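PDB 2G5C: prephenate dehydrogenase from Aquifex aeolicus, which probably catalyses the NAD-dependent oxidative decarboxylation of prephenate to 4-hydroxyphenylpyruvate, a step of L-tyrosine biosynthesis. Local coordinates for residues A[26-31]-A[47-52]; A[67-72]-A[93-98]; A[117-122]-A[134-139]. All coordinates share one frame; numbering follows the deposited sequence.

Contact 1: A[26-31]-A[47-52]; sequences KGKIYG and IIDEGT
Asp-49 and Ile-29 grip each other through two short hydrogen bonds. Ile-29 N donates a hydrogen bond to Asp-49 OD2 at 2.7 Å. The bond is nearly straight, 171° at the hydrogen, and meets OD2 almost along its C-O axis. In return Asp-49 N donates to Ile-29 O, also at 2.7 Å. The side chain of Asp-49 takes the place of a backbone acceptor beside strand 28-32. CG of Asp-49 is anti to its carbonyl carbon (chi1 -68°), which brings the carboxylate to the amide of Ile-29. OD2 has a second partner in Arg-21, a salt bridge that would help keep the carboxylate ionised. Arg-21 also binds Gly-27 O.

The bent chain of Lys-28 crosses the side chain of Asp-49 at about a right angle, with CD 3.4 Å from Asp-49 OD2. Its NZ stays 4.6 Å from Asp-49 OD1, so the charges are near but form no salt bridge.

Further along, the pairing is parallel backbone to backbone. Gly-31 N donates to Glu-50 O at 3.1 Å, and Thr-52 N to Gly-31 O at 2.9 Å. Ile-47 O is buried here without a polar partner. Ile-29 and Ile-48 meet through their CG2 methyls, 4.0 Å apart.

This is the edge of the sheet in the Rossmann-type domain. Strand 28-32 lies between strand 3-7 and the outermost strand 50-52, and helix 36-44 makes the crossover. Ile-47 and Ile-48 pack on that helix, Ile-47 also on helix 11-22, and Tyr-30 stacks with Phe-61.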
loop_
_atom_site.group_PDB
_atom_site.type_symbol
_atom_site.label_atom_id
_atom_site.label_comp_id
_atom_site.label_asym_id
_atom_site.label_seq_id
_atom_site.Cartn_x
_atom_site.Cartn_y
_atom_site.Cartn_z
ATOM N N LYS A 26 -7.450 -31.583 -23.569
ATOM C CA LYS A 26 -8.385 -32.704 -23.596
ATOM C C LYS A 26 -7.828 -33.931 -22.877
ATOM O O LYS A 26 -8.513 -34.946 -22.745
ATOM C CB LYS A 26 -8.719 -33.072 -25.047
ATOM C CG LYS A 26 -9.376 -31.953 -25.853
ATOM C CD LYS A 26 -10.764 -31.622 -25.318
ATOM C CE LYS A 26 -11.442 -30.536 -26.143
ATOM N NZ LYS A 26 -10.710 -29.240 -26.075
ATOM N N GLY A 27 -6.585 -33.832 -22.413
ATOM C CA GLY A 27 -5.954 -34.943 -21.720
ATOM C C GLY A 27 -6.445 -35.129 -20.299
ATOM O O GLY A 27 -7.465 -34.567 -19.909
ATOM N N LYS A 28 -5.716 -35.921 -19.519
ATOM C CA LYS A 28 -6.087 -36.182 -18.132
ATOM C C LYS A 28 -5.362 -35.268 -17.156
ATOM O O LYS A 28 -4.176 -34.980 -17.320
ATOM C CB LYS A 28 -5.796 -37.642 -17.767
ATOM C CG LYS A 28 -6.874 -38.623 -18.207
ATOM C CD LYS A 28 -8.127 -38.460 -17.358
ATOM C CE LYS A 28 -9.290 -39.276 -17.902
ATOM N NZ LYS A 28 -9.688 -38.820 -19.265
ATOM N N ILE A 29 -6.090 -34.810 -16.143
ATOM C CA ILE A 29 -5.525 -33.940 -15.123
ATOM C C ILE A 29 -5.706 -34.624 -13.781
ATOM O O ILE A 29 -6.824 -34.852 -13.330
ATOM C CB ILE A 29 -6.219 -32.568 -15.102
ATOM C CG1 ILE A 29 -6.017 -31.871 -16.450
ATOM C CG2 ILE A 29 -5.642 -31.715 -13.991
ATOM C CD1 ILE A 29 -6.727 -30.542 -16.578
ATOM N N TYR A 30 -4.589 -34.956 -13.151
ATOM C CA TYR A 30 -4.600 -35.641 -11.871
ATOM C C TYR A 30 -4.113 -34.724 -10.764
ATOM O O TYR A 30 -3.523 -33.672 -11.028
ATOM C CB TYR A 30 -3.696 -36.875 -11.944
ATOM C CG TYR A 30 -4.147 -37.907 -12.945
ATOM C CD1 TYR A 30 -5.264 -38.701 -12.696
ATOM C CD2 TYR A 30 -3.461 -38.089 -14.146
ATOM C CE1 TYR A 30 -5.687 -39.655 -13.617
ATOM C CE2 TYR A 30 -3.876 -39.038 -15.075
ATOM C CZ TYR A 30 -4.990 -39.819 -14.805
ATOM O OH TYR A 30 -5.409 -40.767 -15.719
ATOM N N GLY A 31 -4.349 -35.134 -9.525
ATOM C CA GLY A 31 -3.920 -34.328 -8.405
ATOM C C GLY A 31 -3.391 -35.129 -7.235
ATOM O O GLY A 31 -3.799 -36.267 -7.002
ATOM N N ILE A 47 -12.230 -29.904 -11.489
ATOM C CA ILE A 47 -10.911 -29.288 -11.572
ATOM C C ILE A 47 -9.932 -30.335 -12.090
ATOM O O ILE A 47 -9.189 -30.090 -13.041
ATOM C CB ILE A 47 -10.424 -28.810 -10.190
ATOM C CG1 ILE A 47 -11.492 -27.937 -9.525
ATOM C CG2 ILE A 47 -9.125 -28.029 -10.344
ATOM C CD1 ILE A 47 -11.776 -26.650 -10.255
ATOM N N ILE A 48 -9.946 -31.499 -11.445
ATOM C CA ILE A 48 -9.092 -32.621 -11.818
ATOM C C ILE A 48 -9.984 -33.830 -12.096
ATOM O O ILE A 48 -11.129 -33.883 -11.640
ATOM C CB ILE A 48 -8.101 -32.985 -10.685
ATOM C CG1 ILE A 48 -8.873 -33.416 -9.436
ATOM C CG2 ILE A 48 -7.213 -31.782 -10.364
ATOM C CD1 ILE A 48 -8.005 -33.987 -8.338
ATOM N N ASP A 49 -9.462 -34.795 -12.845
ATOM C CA ASP A 49 -10.215 -35.998 -13.180
ATOM C C ASP A 49 -10.236 -36.968 -11.999
ATOM O O ASP A 49 -11.242 -37.623 -11.733
ATOM C CB ASP A 49 -9.594 -36.678 -14.402
ATOM C CG ASP A 49 -9.754 -35.860 -15.671
ATOM O OD1 ASP A 49 -10.899 -35.726 -16.153
ATOM O OD2 ASP A 49 -8.738 -35.347 -16.188
ATOM N N GLU A 50 -9.114 -37.047 -11.296
ATOM C CA GLU A 50 -8.972 -37.931 -10.147
ATOM C C GLU A 50 -7.750 -37.495 -9.357
ATOM O O GLU A 50 -6.852 -36.845 -9.893
ATOM C CB GLU A 50 -8.790 -39.385 -10.601
ATOM C CG GLU A 50 -8.481 -40.351 -9.456
ATOM C CD GLU A 50 -8.131 -41.756 -9.924
ATOM O OE1 GLU A 50 -7.819 -42.602 -9.057
ATOM O OE2 GLU A 50 -8.165 -42.018 -11.148
ATOM N N GLY A 51 -7.715 -37.851 -8.081
ATOM C CA GLY A 51 -6.584 -37.477 -7.259
ATOM C C GLY A 51 -6.322 -38.494 -6.173
ATOM O O GLY A 51 -7.102 -39.425 -5.983
ATOM N N THR A 52 -5.214 -38.322 -5.464
ATOM C CA THR A 52 -4.863 -39.228 -4.383
ATOM C C THR A 52 -4.155 -38.462 -3.275
ATOM O O THR A 52 -3.594 -37.387 -3.504
ATOM C CB THR A 52 -3.945 -40.375 -4.876
ATOM O OG1 THR A 52 -3.643 -41.254 -3.783
ATOM C CG2 THR A 52 -2.643 -39.815 -5.449
#

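Contact 2: A[67-72]-A[93-98]; sequences MLSSPV and TDQGSV. With NAD (nicotinamide-adenine-dinucleotide), chain E.
Met-67, a selenomethionine, lies beside Thr-93, and both side chains point the same way from one face of the sheet. Its CE rests 3.7 Å from CG2 of Thr-93. Gln-95 crosses the Met-67 chain at about a right angle, with its CG 3.5 Å from SE. CG of Met-67 is anti to its backbone N (chi1 177°), and bends at the next two torsions fold SE and CE over toward the neighbouring strand. Trp-161 of helix 151-163 touches both Met-67 and Gln-95.

Beyond CG the Gln-95 chain is extended. Its OE1 lies 2.9 Å from Ser-69 OG, which is also close to Met-67 O. NE2 hydrogen-bonds to Tyr-136 OH.

On the other face, Leu-68 and Asp-94 meet at their CB atoms, 3.7 Å apart. The carboxylate of Asp-94 turns away to a salt bridge with Lys-99. Backbone pairing is parallel: Leu-68 N donates to Thr-93 O at 2.9 Å, while the bond from Gln-95 N to Leu-68 O is weak. Past the strands, the side chains of Val-72 and Val-98 cross obliquely, CG1 of Val-72 meeting CG2 of Val-98, and Val-72 CG2 packs on Gly-96 CA.

The loops after the two strands close on the nicotinamide ribose of NAD. Ser-70 O accepts from O3D at 2.5 Å. Ser-97 reaches O2D with both N and OG, the latter at 3.1 Å. Loops after the C-terminal ends of parallel strands, joined by the beta-alpha-beta crossover through helix 72-85, form the dinucleotide site typical of the Rossmann fold.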
loop_
_atom_site.group_PDB
_atom_site.type_symbol
_atom_site.label_atom_id
_atom_site.label_comp_id
_atom_site.label_asym_id
_atom_site.label_seq_id
_atom_site.Cartn_x
_atom_site.Cartn_y
_atom_site.Cartn_z
HETATM N N MSE A 67 3.197 -30.138 -12.161
HETATM C CA MSE A 67 3.215 -28.741 -11.728
HETATM C C MSE A 67 3.178 -28.659 -10.207
HETATM O O MSE A 67 2.126 -28.830 -9.594
HETATM C CB MSE A 67 2.017 -27.982 -12.307
HETATM C CG MSE A 67 1.910 -26.519 -11.843
HETATM SE SE MSE A 67 3.330 -25.393 -12.525
HETATM C CE MSE A 67 2.720 -25.260 -14.351
ATOM N N LEU A 68 4.337 -28.408 -9.606
ATOM C CA LEU A 68 4.439 -28.288 -8.161
ATOM C C LEU A 68 3.718 -27.007 -7.744
ATOM O O LEU A 68 4.142 -25.893 -8.082
ATOM C CB LEU A 68 5.911 -28.254 -7.743
ATOM C CG LEU A 68 6.701 -29.507 -8.144
ATOM C CD1 LEU A 68 8.154 -29.341 -7.747
ATOM C CD2 LEU A 68 6.107 -30.736 -7.473
ATOM N N SER A 69 2.621 -27.180 -7.014
ATOM C CA SER A 69 1.800 -26.062 -6.580
ATOM C C SER A 69 1.500 -26.118 -5.091
ATOM O O SER A 69 0.503 -25.570 -4.626
ATOM C CB SER A 69 0.498 -26.067 -7.375
ATOM O OG SER A 69 0.773 -26.239 -8.755
ATOM N N SER A 70 2.368 -26.797 -4.352
ATOM C CA SER A 70 2.232 -26.919 -2.909
ATOM C C SER A 70 3.208 -25.918 -2.288
ATOM O O SER A 70 3.884 -25.183 -3.004
ATOM C CB SER A 70 2.583 -28.348 -2.476
ATOM O OG SER A 70 3.864 -28.729 -2.960
ATOM N N PRO A 71 3.276 -25.854 -0.953
ATOM C CA PRO A 71 4.214 -24.902 -0.349
ATOM C C PRO A 71 5.657 -25.204 -0.758
ATOM O O PRO A 71 6.062 -26.368 -0.831
ATOM C CB PRO A 71 3.967 -25.089 1.144
ATOM C CG PRO A 71 2.488 -25.372 1.185
ATOM C CD PRO A 71 2.326 -26.366 0.050
ATOM N N VAL A 72 6.435 -24.163 -1.037
ATOM C CA VAL A 72 7.822 -24.365 -1.446
ATOM C C VAL A 72 8.585 -25.256 -0.466
ATOM O O VAL A 72 9.485 -25.995 -0.862
ATOM C CB VAL A 72 8.565 -23.011 -1.604
ATOM C CG1 VAL A 72 10.065 -23.245 -1.729
ATOM C CG2 VAL A 72 8.056 -22.293 -2.844
ATOM N N THR A 93 7.794 -28.898 -13.384
ATOM C CA THR A 93 7.978 -27.455 -13.247
ATOM C C THR A 93 7.184 -26.992 -12.020
ATOM O O THR A 93 6.408 -27.765 -11.465
ATOM C CB THR A 93 7.522 -26.723 -14.549
ATOM O OG1 THR A 93 7.925 -25.348 -14.505
ATOM C CG2 THR A 93 6.016 -26.820 -14.727
ATOM N N ASP A 94 7.378 -25.751 -11.580
ATOM C CA ASP A 94 6.667 -25.282 -10.391
ATOM C C ASP A 94 6.027 -23.895 -10.499
ATOM O O ASP A 94 6.051 -23.249 -11.550
ATOM C CB ASP A 94 7.614 -25.310 -9.181
ATOM C CG ASP A 94 8.670 -24.195 -9.225
ATOM O OD1 ASP A 94 9.362 -24.054 -10.263
ATOM O OD2 ASP A 94 8.813 -23.466 -8.217
ATOM N N GLN A 95 5.445 -23.461 -9.386
ATOM C CA GLN A 95 4.790 -22.161 -9.279
ATOM C C GLN A 95 5.335 -21.408 -8.072
ATOM O O GLN A 95 4.896 -20.296 -7.780
ATOM C CB GLN A 95 3.277 -22.340 -9.105
ATOM C CG GLN A 95 2.556 -22.802 -10.351
ATOM C CD GLN A 95 1.048 -22.670 -10.232
ATOM O OE1 GLN A 95 0.363 -23.578 -9.757
ATOM N NE2 GLN A 95 0.526 -21.526 -10.655
ATOM N N GLY A 96 6.285 -22.021 -7.371
ATOM C CA GLY A 96 6.869 -21.405 -6.189
ATOM C C GLY A 96 7.187 -19.927 -6.350
ATOM O O GLY A 96 7.582 -19.493 -7.431
ATOM N N SER A 97 7.010 -19.164 -5.272
ATOM C CA SER A 97 7.264 -17.724 -5.274
ATOM C C SER A 97 8.753 -17.428 -5.249
ATOM O O SER A 97 9.184 -16.333 -5.612
ATOM C CB SER A 97 6.607 -17.062 -4.056
ATOM O OG SER A 97 5.198 -17.184 -4.094
ATOM N N VAL A 98 9.534 -18.398 -4.789
ATOM C CA VAL A 98 10.979 -18.240 -4.726
ATOM C C VAL A 98 11.666 -19.239 -5.652
ATOM O O VAL A 98 11.150 -20.322 -5.918
ATOM C CB VAL A 98 11.519 -18.442 -3.283
ATOM C CG1 VAL A 98 10.882 -17.430 -2.337
ATOM C CG2 VAL A 98 11.239 -19.860 -2.813
HETATM P PA NAD E . -3.101 -23.050 -1.087
HETATM O O1A NAD E . -4.344 -22.585 -1.722
HETATM O O2A NAD E . -3.068 -23.011 0.426
HETATM O O5B NAD E . -2.836 -24.520 -1.639
HETATM C C5B NAD E . -1.720 -25.240 -1.203
HETATM C C4B NAD E . -2.031 -26.724 -1.276
HETATM O O4B NAD E . -0.879 -27.358 -0.786
HETATM C C3B NAD E . -3.181 -27.154 -0.337
HETATM O O3B NAD E . -4.260 -27.753 -1.043
HETATM C C2B NAD E . -2.482 -28.080 0.661
HETATM O O2B NAD E . -3.270 -29.117 1.206
HETATM C C1B NAD E . -1.326 -28.541 -0.194
HETATM N N9A NAD E . -0.156 -29.166 0.449
HETATM C C8A NAD E . 0.506 -28.804 1.599
HETATM N N7A NAD E . 1.520 -29.664 1.800
HETATM C C5A NAD E . 1.523 -30.571 0.798
HETATM C C6A NAD E . 2.322 -31.679 0.477
HETATM N N6A NAD E . 3.341 -32.027 1.241
HETATM N N1A NAD E . 2.040 -32.426 -0.668
HETATM C C2A NAD E . 0.970 -32.082 -1.496
HETATM N N3A NAD E . 0.173 -30.988 -1.186
HETATM C C4A NAD E . 0.458 -30.257 -0.058
HETATM O O3 NAD E . -1.801 -22.219 -1.630
HETATM P PN NAD E . -1.682 -21.472 -3.047
HETATM O O1N NAD E . -2.435 -22.249 -4.050
HETATM O O2N NAD E . -2.109 -20.059 -2.852
HETATM O O5D NAD E . -0.118 -21.425 -3.441
HETATM C C5D NAD E . 0.616 -22.607 -3.696
HETATM C C4D NAD E . 2.058 -22.322 -4.173
HETATM O O4D NAD E . 2.050 -21.298 -5.154
HETATM C C3D NAD E . 3.101 -21.898 -3.130
HETATM O O3D NAD E . 4.269 -22.705 -3.300
HETATM C C2D NAD E . 3.397 -20.431 -3.405
HETATM O O2D NAD E . 4.750 -20.075 -3.135
HETATM C C1D NAD E . 2.990 -20.282 -4.869
HETATM N N1N NAD E . 2.394 -18.970 -5.272
HETATM C C2N NAD E . 1.309 -18.486 -4.544
HETATM C C3N NAD E . 0.726 -17.261 -4.893
HETATM C C7N NAD E . -0.443 -16.755 -4.100
HETATM O O7N NAD E . -0.989 -15.556 -4.467
HETATM N N7N NAD E . -0.966 -17.405 -3.075
HETATM C C4N NAD E . 1.259 -16.532 -5.993
HETATM C C5N NAD E . 2.360 -17.034 -6.724
HETATM C C6N NAD E . 2.923 -18.265 -6.349
#

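Contact 3: A[117-122]-A[134-139]; sequences GHPIAG and NLYEGK. With NAD (nicotinamide-adenine-dinucleotide), chain E.
Ala-121 pushes its CB into a hollow lined by Leu-135, Tyr-136 and Lys-139. The hollow is made by two overlapping beta turns, type I from Asn-134 to Glu-137 and type II from Tyr-136 to Lys-139. They lead into strand 140-143 of the Rossmann-type domain, antiparallel to strand 114-120. The fit is tight: Ala-121 CB is 3.2 Å from Leu-135 O and 3.3 Å from Lys-139 CG. Leu-135 O is buried here without a polar partner, and no hydrogen bond joins the two segments.

Pro-119 makes a second bump. It lies alongside Tyr-136, with CB 3.6 Å from CE1 of the ring. Trp-161 meets the same ring edge-to-face.

Leu-135 packs against the backbone of Gly-122. Its CG is anti to the backbone N (chi1 -177°), which carries CD1 to 3.4 Å from Gly-122 N. Phe-11 of helix 11-22 also touches this leucine.

An inverse gamma turn centred on Ile-120 bends the chain beside the nicotinamide of NAD. Ala-121 O lies 3.3 Å from C4N, the carbon that takes up hydride in NAD-dependent dehydrogenases.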
loop_
_atom_site.group_PDB
_atom_site.type_symbol
_atom_site.label_atom_id
_atom_site.label_comp_id
_atom_site.label_asym_id
_atom_site.label_seq_id
_atom_site.Cartn_x
_atom_site.Cartn_y
_atom_site.Cartn_z
ATOM N N GLY A 117 9.777 -22.247 -12.450
ATOM C CA GLY A 117 8.826 -21.245 -12.908
ATOM C C GLY A 117 8.155 -20.466 -11.786
ATOM O O GLY A 117 8.108 -20.918 -10.631
ATOM N N HIS A 118 7.641 -19.286 -12.127
ATOM C CA HIS A 118 6.962 -18.426 -11.155
ATOM C C HIS A 118 5.969 -17.491 -11.830
ATOM O O HIS A 118 6.360 -16.491 -12.436
ATOM C CB HIS A 118 7.966 -17.574 -10.379
ATOM C CG HIS A 118 7.326 -16.580 -9.455
ATOM N ND1 HIS A 118 8.013 -15.513 -8.917
ATOM C CD2 HIS A 118 6.061 -16.490 -8.977
ATOM C CE1 HIS A 118 7.199 -14.808 -8.153
ATOM N NE2 HIS A 118 6.010 -15.379 -8.172
ATOM N N PRO A 119 4.669 -17.811 -11.746
ATOM C CA PRO A 119 3.638 -16.968 -12.354
ATOM C C PRO A 119 3.391 -15.764 -11.445
ATOM O O PRO A 119 3.231 -15.921 -10.234
ATOM C CB PRO A 119 2.437 -17.901 -12.425
ATOM C CG PRO A 119 2.605 -18.731 -11.184
ATOM C CD PRO A 119 4.085 -19.060 -11.225
ATOM N N ILE A 120 3.383 -14.567 -12.022
ATOM C CA ILE A 120 3.163 -13.355 -11.238
ATOM C C ILE A 120 1.681 -13.009 -11.246
ATOM O O ILE A 120 1.253 -12.043 -11.886
ATOM C CB ILE A 120 3.965 -12.160 -11.806
ATOM C CG1 ILE A 120 5.435 -12.551 -11.993
ATOM C CG2 ILE A 120 3.855 -10.963 -10.861
ATOM C CD1 ILE A 120 6.144 -12.932 -10.707
ATOM N N ALA A 121 0.905 -13.818 -10.535
ATOM C CA ALA A 121 -0.535 -13.634 -10.437
ATOM C C ALA A 121 -1.017 -14.207 -9.108
ATOM O O ALA A 121 -0.208 -14.620 -8.274
ATOM C CB ALA A 121 -1.228 -14.339 -11.595
ATOM N N GLY A 122 -2.334 -14.229 -8.919
ATOM C CA GLY A 122 -2.898 -14.755 -7.688
ATOM C C GLY A 122 -3.134 -13.674 -6.652
ATOM O O GLY A 122 -2.189 -13.055 -6.163
ATOM N N ASN A 134 -8.584 -18.064 -15.458
ATOM C CA ASN A 134 -8.040 -16.950 -16.230
ATOM C C ASN A 134 -6.980 -16.228 -15.421
ATOM O O ASN A 134 -6.456 -15.199 -15.847
ATOM C CB ASN A 134 -9.146 -15.959 -16.582
ATOM C CG ASN A 134 -9.734 -15.295 -15.354
ATOM O OD1 ASN A 134 -10.324 -15.956 -14.498
ATOM N ND2 ASN A 134 -9.567 -13.981 -15.252
ATOM N N LEU A 135 -6.673 -16.777 -14.252
ATOM C CA LEU A 135 -5.692 -16.195 -13.348
ATOM C C LEU A 135 -4.388 -15.745 -14.008
ATOM O O LEU A 135 -3.755 -14.792 -13.555
ATOM C CB LEU A 135 -5.371 -17.188 -12.230
ATOM C CG LEU A 135 -4.401 -16.677 -11.164
ATOM C CD1 LEU A 135 -5.059 -15.553 -10.366
ATOM C CD2 LEU A 135 -4.000 -17.817 -10.243
ATOM N N TYR A 136 -3.993 -16.416 -15.082
ATOM C CA TYR A 136 -2.742 -16.088 -15.759
ATOM C C TYR A 136 -2.883 -15.209 -17.003
ATOM O O TYR A 136 -1.888 -14.688 -17.508
ATOM C CB TYR A 136 -2.024 -17.387 -16.128
ATOM C CG TYR A 136 -1.934 -18.368 -14.977
ATOM C CD1 TYR A 136 -1.050 -18.154 -13.918
ATOM C CD2 TYR A 136 -2.751 -19.497 -14.934
ATOM C CE1 TYR A 136 -0.980 -19.041 -12.845
ATOM C CE2 TYR A 136 -2.692 -20.390 -13.866
ATOM C CZ TYR A 136 -1.803 -20.156 -12.826
ATOM O OH TYR A 136 -1.728 -21.041 -11.775
ATOM N N GLU A 137 -4.110 -15.042 -17.489
ATOM C CA GLU A 137 -4.361 -14.237 -18.685
ATOM C C GLU A 137 -3.663 -12.878 -18.672
ATOM O O GLU A 137 -4.039 -11.982 -17.920
ATOM C CB GLU A 137 -5.865 -14.028 -18.872
ATOM C CG GLU A 137 -6.655 -15.307 -19.069
ATOM C CD GLU A 137 -6.321 -16.009 -20.371
ATOM O OE1 GLU A 137 -5.135 -16.329 -20.590
ATOM O OE2 GLU A 137 -7.246 -16.242 -21.178
ATOM N N GLY A 138 -2.645 -12.733 -19.515
ATOM C CA GLY A 138 -1.917 -11.478 -19.594
ATOM C C GLY A 138 -0.854 -11.295 -18.528
ATOM O O GLY A 138 0.019 -10.437 -18.659
ATOM N N LYS A 139 -0.924 -12.094 -17.469
ATOM C CA LYS A 139 0.045 -12.004 -16.382
ATOM C C LYS A 139 1.444 -12.434 -16.822
ATOM O O LYS A 139 1.606 -13.119 -17.828
ATOM C CB LYS A 139 -0.403 -12.871 -15.200
ATOM C CG LYS A 139 -1.086 -12.113 -14.068
ATOM C CD LYS A 139 -2.428 -11.527 -14.472
ATOM C CE LYS A 139 -3.114 -10.900 -13.264
ATOM N NZ LYS A 139 -4.506 -10.458 -13.560
HETATM P PA NAD E . -3.101 -23.050 -1.087
HETATM O O1A NAD E . -4.344 -22.585 -1.722
HETATM O O2A NAD E . -3.068 -23.011 0.426
HETATM O O5B NAD E . -2.836 -24.520 -1.639
HETATM C C5B NAD E . -1.720 -25.240 -1.203
HETATM C C4B NAD E . -2.031 -26.724 -1.276
HETATM O O4B NAD E . -0.879 -27.358 -0.786
HETATM C C3B NAD E . -3.181 -27.154 -0.337
HETATM O O3B NAD E . -4.260 -27.753 -1.043
HETATM C C2B NAD E . -2.482 -28.080 0.661
HETATM O O2B NAD E . -3.270 -29.117 1.206
HETATM C C1B NAD E . -1.326 -28.541 -0.194
HETATM N N9A NAD E . -0.156 -29.166 0.449
HETATM C C8A NAD E . 0.506 -28.804 1.599
HETATM N N7A NAD E . 1.520 -29.664 1.800
HETATM C C5A NAD E . 1.523 -30.571 0.798
HETATM C C6A NAD E . 2.322 -31.679 0.477
HETATM N N6A NAD E . 3.341 -32.027 1.241
HETATM N N1A NAD E . 2.040 -32.426 -0.668
HETATM C C2A NAD E . 0.970 -32.082 -1.496
HETATM N N3A NAD E . 0.173 -30.988 -1.186
HETATM C C4A NAD E . 0.458 -30.257 -0.058
HETATM O O3 NAD E . -1.801 -22.219 -1.630
HETATM P PN NAD E . -1.682 -21.472 -3.047
HETATM O O1N NAD E . -2.435 -22.249 -4.050
HETATM O O2N NAD E . -2.109 -20.059 -2.852
HETATM O O5D NAD E . -0.118 -21.425 -3.441
HETATM C C5D NAD E . 0.616 -22.607 -3.696
HETATM C C4D NAD E . 2.058 -22.322 -4.173
HETATM O O4D NAD E . 2.050 -21.298 -5.154
HETATM C C3D NAD E . 3.101 -21.898 -3.130
HETATM O O3D NAD E . 4.269 -22.705 -3.300
HETATM C C2D NAD E . 3.397 -20.431 -3.405
HETATM O O2D NAD E . 4.750 -20.075 -3.135
HETATM C C1D NAD E . 2.990 -20.282 -4.869
HETATM N N1N NAD E . 2.394 -18.970 -5.272
HETATM C C2N NAD E . 1.309 -18.486 -4.544
HETATM C C3N NAD E . 0.726 -17.261 -4.893
HETATM C C7N NAD E . -0.443 -16.755 -4.100
HETATM O O7N NAD E . -0.989 -15.556 -4.467
HETATM N N7N NAD E . -0.966 -17.405 -3.075
HETATM C C4N NAD E . 1.259 -16.532 -5.993
HETATM C C5N NAD E . 2.360 -17.034 -6.724
HETATM C C6N NAD E . 2.923 -18.265 -6.349
#

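How the contacts relate
All three contacts reach the same sheet of the nucleotide-binding domain. Contact 2 is the buried one, its centre about 7 Å from the centre of the chain. Contact 1 sits at the sheet edge. Contact 3 is partly buried. Contacts 1 and 2 both close beta-alpha-beta units with parallel strands; contact 3 has turns packed against strand 114-120 and the residues that follow it. Their chemistry differs accordingly. Contact 1 relies on backbone bonds and a carboxylate, contact 2 mixes apolar packing with polar grips, and contact 3 is packing alone. Contacts 2 and 3 touch each other, for Asp-94 OD1 binds Gly-117 N. Both also reach NAD, whereas contact 1 does not touch it.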